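Local coordinates for putative polyphosphate kinase 2 family protein (Arthrobacter aurescens, PDB 3RHF) that acts as a polyphosphate kinase of the PPK2 family, probably moving phosphate between polyphosphate and a nucleotide, at the interface of chains A and B. Sequence-based numbering; all coordinates share one arbitrary frame. Chains: chain A/B, Putative polyphosphate kinase 2 family protein.

Contact 1 and contact 2 are twin patches of one two-fold interface, with the chains exchanged, and the centres of their C-alpha atoms lie about 60 Å apart. In each, the C-terminal helix that starts at residue 279 in one chain lies on the end of helix 190-202 and the segment after it in the other. Leu201, Tyr210, Glu282, Arg283 and Val286 take part in both. Contact 1 covers the approach to the C-terminal helix, with Phe277 and His207. Contact 2 continues along the helix to Ser289, with Arg212 and Leu215 from the partner. Each chain thus reaches over its partner, which suggests a reciprocal clasp holding the dimer of the deposited assembly.

Contact 1: the interface of chains A and B. Residues chain A 275, 277, 279, 282-283, 286; chain B 201, 207, 210.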
ATOM      1  N   ALA A 275       9.922 -18.825 -18.668  1.00 31.07           N
ATOM      2  CA  ALA A 275       8.883 -19.804 -18.371  1.00 29.75           C
ATOM      3  C   ALA A 275       9.515 -21.072 -17.835  1.00 30.69           C
ATOM      4  O   ALA A 275      10.491 -21.532 -18.359  1.00 31.37           O
ATOM      5  CB  ALA A 275       8.110 -20.093 -19.619  1.00 27.92           C
ATOM      6  N   PHE A 277       8.026 -23.845 -18.209  1.00 30.85           N
ATOM      7  CA  PHE A 277       7.183 -24.765 -18.949  1.00 29.74           C
ATOM      8  C   PHE A 277       7.305 -24.381 -20.430  1.00 28.09           C
ATOM      9  O   PHE A 277       7.909 -23.383 -20.765  1.00 26.44           O
ATOM     10  CB  PHE A 277       5.739 -24.642 -18.485  1.00 29.42           C
ATOM     11  CG  PHE A 277       5.153 -23.284 -18.751  1.00 30.70           C
ATOM     12  CD1 PHE A 277       4.590 -22.981 -19.968  1.00 30.09           C
ATOM     13  CD2 PHE A 277       5.248 -22.283 -17.816  1.00 31.37           C
ATOM     14  CE1 PHE A 277       4.084 -21.713 -20.229  1.00 30.96           C
ATOM     15  CE2 PHE A 277       4.744 -20.993 -18.089  1.00 31.40           C
ATOM     16  CZ  PHE A 277       4.150 -20.723 -19.285  1.00 30.69           C
ATOM     17  N   VAL A 279       5.930 -22.921 -23.711  1.00 23.88           N
ATOM     18  CA  VAL A 279       5.014 -21.837 -24.028  1.00 22.19           C
ATOM     19  C   VAL A 279       4.318 -22.156 -25.316  1.00 22.46           C
ATOM     20  O   VAL A 279       3.077 -22.162 -25.376  1.00 21.27           O
ATOM     21  CB  VAL A 279       5.802 -20.505 -24.184  1.00 22.34           C
ATOM     22  CG1 VAL A 279       4.941 -19.415 -24.817  1.00 21.51           C
ATOM     23  CG2 VAL A 279       6.349 -20.062 -22.843  1.00 20.56           C
ATOM     24  N   GLU A 282       1.852 -24.680 -24.510  1.00 23.63           N
ATOM     25  CA  GLU A 282       0.801 -24.206 -23.616  1.00 24.00           C
ATOM     26  C   GLU A 282      -0.139 -23.238 -24.359  1.00 24.46           C
ATOM     27  O   GLU A 282      -1.384 -23.239 -24.174  1.00 24.63           O
ATOM     28  CB  GLU A 282       1.435 -23.575 -22.397  1.00 24.40           C
ATOM     29  CG  GLU A 282       0.423 -23.309 -21.304  1.00 25.53           C
ATOM     30  CD  GLU A 282       0.148 -24.516 -20.507  1.00 26.60           C
ATOM     31  OE1 GLU A 282       0.922 -25.517 -20.643  1.00 24.94           O
ATOM     32  OE2 GLU A 282      -0.843 -24.448 -19.755  1.00 23.82           O
ATOM     33  N   ARG A 283       0.446 -22.451 -25.260  1.00 25.45           N
ATOM     34  CA  ARG A 283      -0.351 -21.560 -26.116  1.00 26.46           C
ATOM     35  C   ARG A 283      -1.317 -22.346 -26.958  1.00 27.02           C
ATOM     36  O   ARG A 283      -2.461 -21.946 -27.119  1.00 29.24           O
ATOM     37  CB  ARG A 283       0.545 -20.675 -26.992  1.00 27.51           C
ATOM     38  CG  ARG A 283      -0.175 -19.546 -27.745  1.00 30.01           C
ATOM     39  CD  ARG A 283       0.787 -18.792 -28.726  1.00 31.90           C
ATOM     40  NE  ARG A 283       0.216 -17.523 -29.181  1.00 31.82           N
ATOM     41  CZ  ARG A 283      -0.852 -17.418 -29.971  1.00 34.10           C
ATOM     42  NH1 ARG A 283      -1.484 -18.497 -30.450  1.00 30.85           N
ATOM     43  NH2 ARG A 283      -1.305 -16.200 -30.285  1.00 36.93           N
ATOM     44  N   VAL A 286      -4.214 -23.561 -24.770  1.00 23.79           N
ATOM     45  CA  VAL A 286      -5.167 -22.515 -24.507  1.00 24.19           C
ATOM     46  C   VAL A 286      -5.992 -22.261 -25.746  1.00 25.43           C
ATOM     47  O   VAL A 286      -7.182 -22.141 -25.670  1.00 25.03           O
ATOM     48  CB  VAL A 286      -4.451 -21.201 -24.030  1.00 24.61           C
ATOM     49  CG1 VAL A 286      -5.464 -20.033 -23.867  1.00 23.24           C
ATOM     50  CG2 VAL A 286      -3.651 -21.485 -22.724  1.00 21.30           C
TER
ATOM     51  N   LEU B 201       0.761 -15.537 -22.378  1.00 27.39           N
ATOM     52  CA  LEU B 201       1.715 -16.355 -23.117  1.00 27.97           C
ATOM     53  C   LEU B 201       2.467 -15.588 -24.218  1.00 29.34           C
ATOM     54  O   LEU B 201       3.612 -15.936 -24.525  1.00 30.15           O
ATOM     55  CB  LEU B 201       0.987 -17.553 -23.729  1.00 28.22           C
ATOM     56  CG  LEU B 201       0.499 -18.551 -22.653  1.00 28.07           C
ATOM     57  CD1 LEU B 201      -0.180 -19.773 -23.239  1.00 28.85           C
ATOM     58  CD2 LEU B 201       1.593 -19.018 -21.773  1.00 23.46           C
ATOM     59  N   HIS B 207       5.232 -14.199 -18.601  1.00 30.07           N
ATOM     60  CA  HIS B 207       5.329 -15.650 -18.489  1.00 29.69           C
ATOM     61  C   HIS B 207       5.320 -16.130 -17.036  1.00 30.20           C
ATOM     62  O   HIS B 207       4.679 -17.170 -16.679  1.00 29.61           O
ATOM     63  CB  HIS B 207       6.580 -16.152 -19.220  1.00 29.72           C
ATOM     64  CG  HIS B 207       6.457 -16.098 -20.708  1.00 28.88           C
ATOM     65  ND1 HIS B 207       7.490 -16.434 -21.552  1.00 27.19           N
ATOM     66  CD2 HIS B 207       5.432 -15.705 -21.501  1.00 29.22           C
ATOM     67  CE1 HIS B 207       7.094 -16.293 -22.803  1.00 28.09           C
ATOM     68  NE2 HIS B 207       5.858 -15.820 -22.801  1.00 30.11           N
ATOM     69  N   TYR B 210       1.840 -16.730 -15.565  1.00 28.02           N
ATOM     70  CA  TYR B 210       0.858 -17.638 -16.168  1.00 26.32           C
ATOM     71  C   TYR B 210       0.660 -18.865 -15.266  1.00 26.28           C
ATOM     72  O   TYR B 210       1.566 -19.374 -14.703  1.00 26.15           O
ATOM     73  CB  TYR B 210       1.268 -18.044 -17.587  1.00 24.98           C
ATOM     74  CG  TYR B 210       0.373 -19.081 -18.167  1.00 23.93           C
ATOM     75  CD1 TYR B 210      -0.765 -18.727 -18.898  1.00 24.29           C
ATOM     76  CD2 TYR B 210       0.620 -20.421 -17.964  1.00 25.91           C
ATOM     77  CE1 TYR B 210      -1.608 -19.659 -19.393  1.00 23.60           C
ATOM     78  CE2 TYR B 210      -0.239 -21.390 -18.456  1.00 26.71           C
ATOM     79  CZ  TYR B 210      -1.354 -20.996 -19.173  1.00 26.55           C
ATOM     80  OH  TYR B 210      -2.200 -21.959 -19.659  1.00 25.38           O
TER
HETATM   81  O   HOH W   1       9.893 -17.259 -20.861  1.00 34.12           O
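This is a tail-on-body interface between two copies of one protein, in which A:Phe277, A:Val279 and A:Glu282 meet B:Leu201, B:His207 and B:Tyr210. It appears to fasten the C-terminal end of chain A to chain B in the deposited assembly, though the structure alone does not show that this dimer forms in the cell. The patch is mostly apolar, with a polar bond on one flank and a water bridge on the other. B:Leu201 is the central wedge. B:Leu201 CD1 points at the backbone of the A helix and reaches A:Arg283 CA at 3.4 Å. B:Leu201 CD2 faces the tip of the A:Phe277 ring, with A:Phe277 CZ at 4.0 Å. The same CD2 lies over one face of B:Tyr210, near the rim, and so backs that ring from its own chain. With CG between its backbone N and carbonyl carbon (chi1 63°), A:Phe277 presents CZ to B:Tyr210 CD2 at 3.8 Å, and the two side chains cross at about a right angle. The hydroxyl B:Tyr210 OH donates to A:Glu282 OE2 at 2.8 Å, using the carboxylate lone pair that points away from the other oxygen. Carboxylate and ring planes stand 71° apart. A:Val286 CG2 lies beside the same hydroxyl. On the other flank, A:Val279 sets CG2 over one face of the B:His207 imidazole, 3.8 Å from B:His207 CE1. Both nitrogens of this ring are engaged. B:His207 NE2 donates to the backbone carbonyl O of B:Leu201 at 2.8 Å, from above the carbonyl plane. ND1 meets water 1 at the ring edge, and the water also bonds A:Ala275 N. These two bonds would limit the turning of the imidazole and probably hold the face that A:Val279 covers. In the fold, A:Ala275 and A:Phe277 belong to the loop leading into helix 279-287 near the C-terminus of chain A. The B residues come from the end of helix 190-202, the 3-10 helix 204-209 and the loop after it.

Contact 2: the interface of chains A and B. Residues chain A 197, 201, 210, 212, 215; chain B 282-283, 285-286, 289.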
ATOM      1  N   LEU A 197       4.685  23.226  11.415  1.00 31.93           N
ATOM      2  CA  LEU A 197       3.725  23.105  12.520  1.00 32.62           C
ATOM      3  C   LEU A 197       2.737  24.258  12.473  1.00 33.57           C
ATOM      4  O   LEU A 197       1.531  24.075  12.715  1.00 34.21           O
ATOM      5  CB  LEU A 197       4.411  23.068  13.869  1.00 32.69           C
ATOM      6  CG  LEU A 197       5.227  21.828  14.188  1.00 31.84           C
ATOM      7  CD1 LEU A 197       6.060  22.114  15.409  1.00 31.33           C
ATOM      8  CD2 LEU A 197       4.334  20.610  14.407  1.00 30.77           C
ATOM      9  N   LEU A 201      -1.554  24.300  12.138  1.00 37.60           N
ATOM     10  CA  LEU A 201      -2.500  25.083  12.938  1.00 38.86           C
ATOM     11  C   LEU A 201      -3.354  26.041  12.074  1.00 41.15           C
ATOM     12  O   LEU A 201      -4.531  26.214  12.336  1.00 42.63           O
ATOM     13  CB  LEU A 201      -1.730  25.797  14.026  1.00 39.08           C
ATOM     14  CG  LEU A 201      -1.010  24.830  14.959  1.00 37.79           C
ATOM     15  CD1 LEU A 201      -0.077  25.527  15.908  1.00 38.95           C
ATOM     16  CD2 LEU A 201      -2.044  24.012  15.716  1.00 38.15           C
ATOM     17  N   TYR A 210      -2.071  17.845  14.452  1.00 39.03           N
ATOM     18  CA  TYR A 210      -1.128  18.622  15.254  1.00 39.14           C
ATOM     19  C   TYR A 210      -0.889  17.912  16.591  1.00 40.79           C
ATOM     20  O   TYR A 210      -1.821  17.439  17.220  1.00 40.90           O
ATOM     21  CB  TYR A 210      -1.585  20.062  15.475  1.00 38.77           C
ATOM     22  CG  TYR A 210      -0.656  20.788  16.418  1.00 38.77           C
ATOM     23  CD1 TYR A 210       0.450  21.461  15.950  1.00 35.72           C
ATOM     24  CD2 TYR A 210      -0.852  20.728  17.785  1.00 38.90           C
ATOM     25  CE1 TYR A 210       1.329  22.067  16.807  1.00 35.56           C
ATOM     26  CE2 TYR A 210       0.002  21.335  18.639  1.00 39.76           C
ATOM     27  CZ  TYR A 210       1.099  22.015  18.162  1.00 38.91           C
ATOM     28  OH  TYR A 210       1.941  22.663  19.078  1.00 41.49           O
ATOM     29  N   ARG A 212       1.109  18.391  20.334  1.00 46.48           N
ATOM     30  CA  ARG A 212       1.904  19.175  21.257  1.00 47.72           C
ATOM     31  C   ARG A 212       3.290  18.553  21.415  1.00 48.63           C
ATOM     32  O   ARG A 212       4.278  19.278  21.559  1.00 48.18           O
ATOM     33  CB  ARG A 212       1.228  19.252  22.625  1.00 50.25           C
ATOM     34  CG  ARG A 212       2.166  19.676  23.797  1.00 51.93           C
ATOM     35  CD  ARG A 212       2.649  21.133  23.699  1.00 52.15           C
ATOM     36  NE  ARG A 212       1.545  22.083  23.826  1.00 54.42           N
ATOM     37  CZ  ARG A 212       0.937  22.405  24.970  1.00 58.65           C
ATOM     38  NH1 ARG A 212       1.332  21.874  26.121  1.00 60.34           N
ATOM     39  NH2 ARG A 212      -0.078  23.271  24.964  1.00 59.90           N
ATOM     40  N   LEU A 215       6.036  20.105  19.512  1.00 49.43           N
ATOM     41  CA  LEU A 215       6.523  21.369  20.032  1.00 49.85           C
ATOM     42  C   LEU A 215       7.499  21.086  21.205  1.00 51.98           C
ATOM     43  O   LEU A 215       8.618  21.609  21.223  1.00 51.54           O
ATOM     44  CB  LEU A 215       5.342  22.263  20.453  1.00 49.84           C
ATOM     45  CG  LEU A 215       5.640  23.615  21.105  1.00 49.33           C
ATOM     46  CD1 LEU A 215       6.593  24.419  20.231  1.00 48.01           C
ATOM     47  CD2 LEU A 215       4.370  24.381  21.364  1.00 47.23           C
TER
ATOM     48  N   GLU B 282      -1.855  27.958  21.016  1.00 50.42           N
ATOM     49  CA  GLU B 282      -0.816  27.049  20.554  1.00 49.18           C
ATOM     50  C   GLU B 282       0.019  27.712  19.452  1.00 47.27           C
ATOM     51  O   GLU B 282       1.245  27.702  19.518  1.00 46.77           O
ATOM     52  CB  GLU B 282      -1.426  25.724  20.089  1.00 49.02           C
ATOM     53  CG  GLU B 282      -0.469  24.555  20.107  1.00 48.31           C
ATOM     54  CD  GLU B 282      -0.231  24.011  21.483  1.00 48.66           C
ATOM     55  OE1 GLU B 282      -0.827  24.526  22.466  1.00 48.40           O
ATOM     56  OE2 GLU B 282       0.586  23.071  21.573  1.00 47.75           O
ATOM     57  N   ARG B 283      -0.630  28.342  18.475  1.00 46.38           N
ATOM     58  CA  ARG B 283       0.112  29.010  17.387  1.00 45.53           C
ATOM     59  C   ARG B 283       1.149  30.006  17.942  1.00 47.60           C
ATOM     60  O   ARG B 283       2.301  30.025  17.495  1.00 48.09           O
ATOM     61  CB  ARG B 283      -0.855  29.701  16.424  1.00 44.49           C
ATOM     62  CG  ARG B 283      -0.216  30.349  15.216  1.00 41.72           C
ATOM     63  CD  ARG B 283      -1.207  31.156  14.383  1.00 38.10           C
ATOM     64  NE  ARG B 283      -0.758  31.276  12.996  1.00 37.22           N
ATOM     65  CZ  ARG B 283       0.258  32.040  12.583  1.00 38.42           C
ATOM     66  NH1 ARG B 283       0.958  32.806  13.420  1.00 38.79           N
ATOM     67  NH2 ARG B 283       0.573  32.050  11.301  1.00 40.23           N
ATOM     68  N   LEU B 285       2.444  30.063  20.965  1.00 52.04           N
ATOM     69  CA  LEU B 285       3.433  29.222  21.624  1.00 52.31           C
ATOM     70  C   LEU B 285       4.430  28.658  20.585  1.00 51.30           C
ATOM     71  O   LEU B 285       5.656  28.581  20.836  1.00 51.22           O
ATOM     72  CB  LEU B 285       2.703  28.096  22.388  1.00 52.69           C
ATOM     73  CG  LEU B 285       2.955  27.854  23.886  1.00 55.38           C
ATOM     74  CD1 LEU B 285       3.092  29.141  24.753  1.00 53.63           C
ATOM     75  CD2 LEU B 285       1.844  26.926  24.413  1.00 55.42           C
ATOM     76  N   VAL B 286       3.925  28.286  19.408  1.00 50.53           N
ATOM     77  CA  VAL B 286       4.827  27.758  18.371  1.00 49.71           C
ATOM     78  C   VAL B 286       5.682  28.890  17.826  1.00 50.68           C
ATOM     79  O   VAL B 286       6.881  28.698  17.587  1.00 50.71           O
ATOM     80  CB  VAL B 286       4.116  26.957  17.226  1.00 48.66           C
ATOM     81  CG1 VAL B 286       5.129  26.482  16.197  1.00 46.97           C
ATOM     82  CG2 VAL B 286       3.395  25.757  17.773  1.00 48.00           C
ATOM     83  N   SER B 289       8.707  29.434  20.128  1.00 59.47           N
ATOM     84  CA  SER B 289       9.725  28.364  19.936  1.00 59.09           C
ATOM     85  C   SER B 289      10.594  28.632  18.685  1.00 59.18           C
ATOM     86  O   SER B 289      11.577  27.928  18.446  1.00 58.42           O
ATOM     87  CB  SER B 289       9.057  26.952  19.827  1.00 57.47           C
TER
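The C-terminal helix 279-288 of chain B docks here against helices 190-202 and 212-218 of chain A, and a salt bridge from B:Glu282 to A:Arg212 marks the contact. The arginine grips the carboxylate side-on with two nitrogens. A:Arg212 NE donates to B:Glu282 OE2 at 2.6 Å, and A:Arg212 NH2 donates to B:Glu282 OE1 at 2.9 Å. Both bonds are nearly straight and use syn lone pairs of the carboxylate. The guanidinium and carboxylate planes are 8° apart, so the pair is almost coplanar. Bends at chi2 and chi3 (68° and 65°) curl the arginine chain and bring this edge to the acid. A:Tyr210 OH also donates to B:Glu282 OE2, at 2.9 Å, as the twin of the bond in contact 1. OE2 is therefore held by two donors, and the three bonds to the carboxylate together would fix the rotation of the group. The nearby arginine would be expected to favour the charged acid. An alanine in place of B:Glu282 would probably leave the A:Arg212 charge without its mate and the A:Tyr210 hydroxyl without this acceptor. Apolar groups lie alongside. A:Leu215 forks, with A:Leu215 CD1 on B:Ser289 CB at 3.6 Å and A:Leu215 CD2 on B:Val286 CG2 at 4.0 Å. The B:Ser289 side chain is incompletely modelled. B:Val286 CG2 also meets A:Leu201 CD1 at 3.9 Å, while CG1 is turned toward A:Leu197. The site pins the C-terminal helix of chain B to chain A by charge pairing and apolar contact, and is likely to stabilise the dimer.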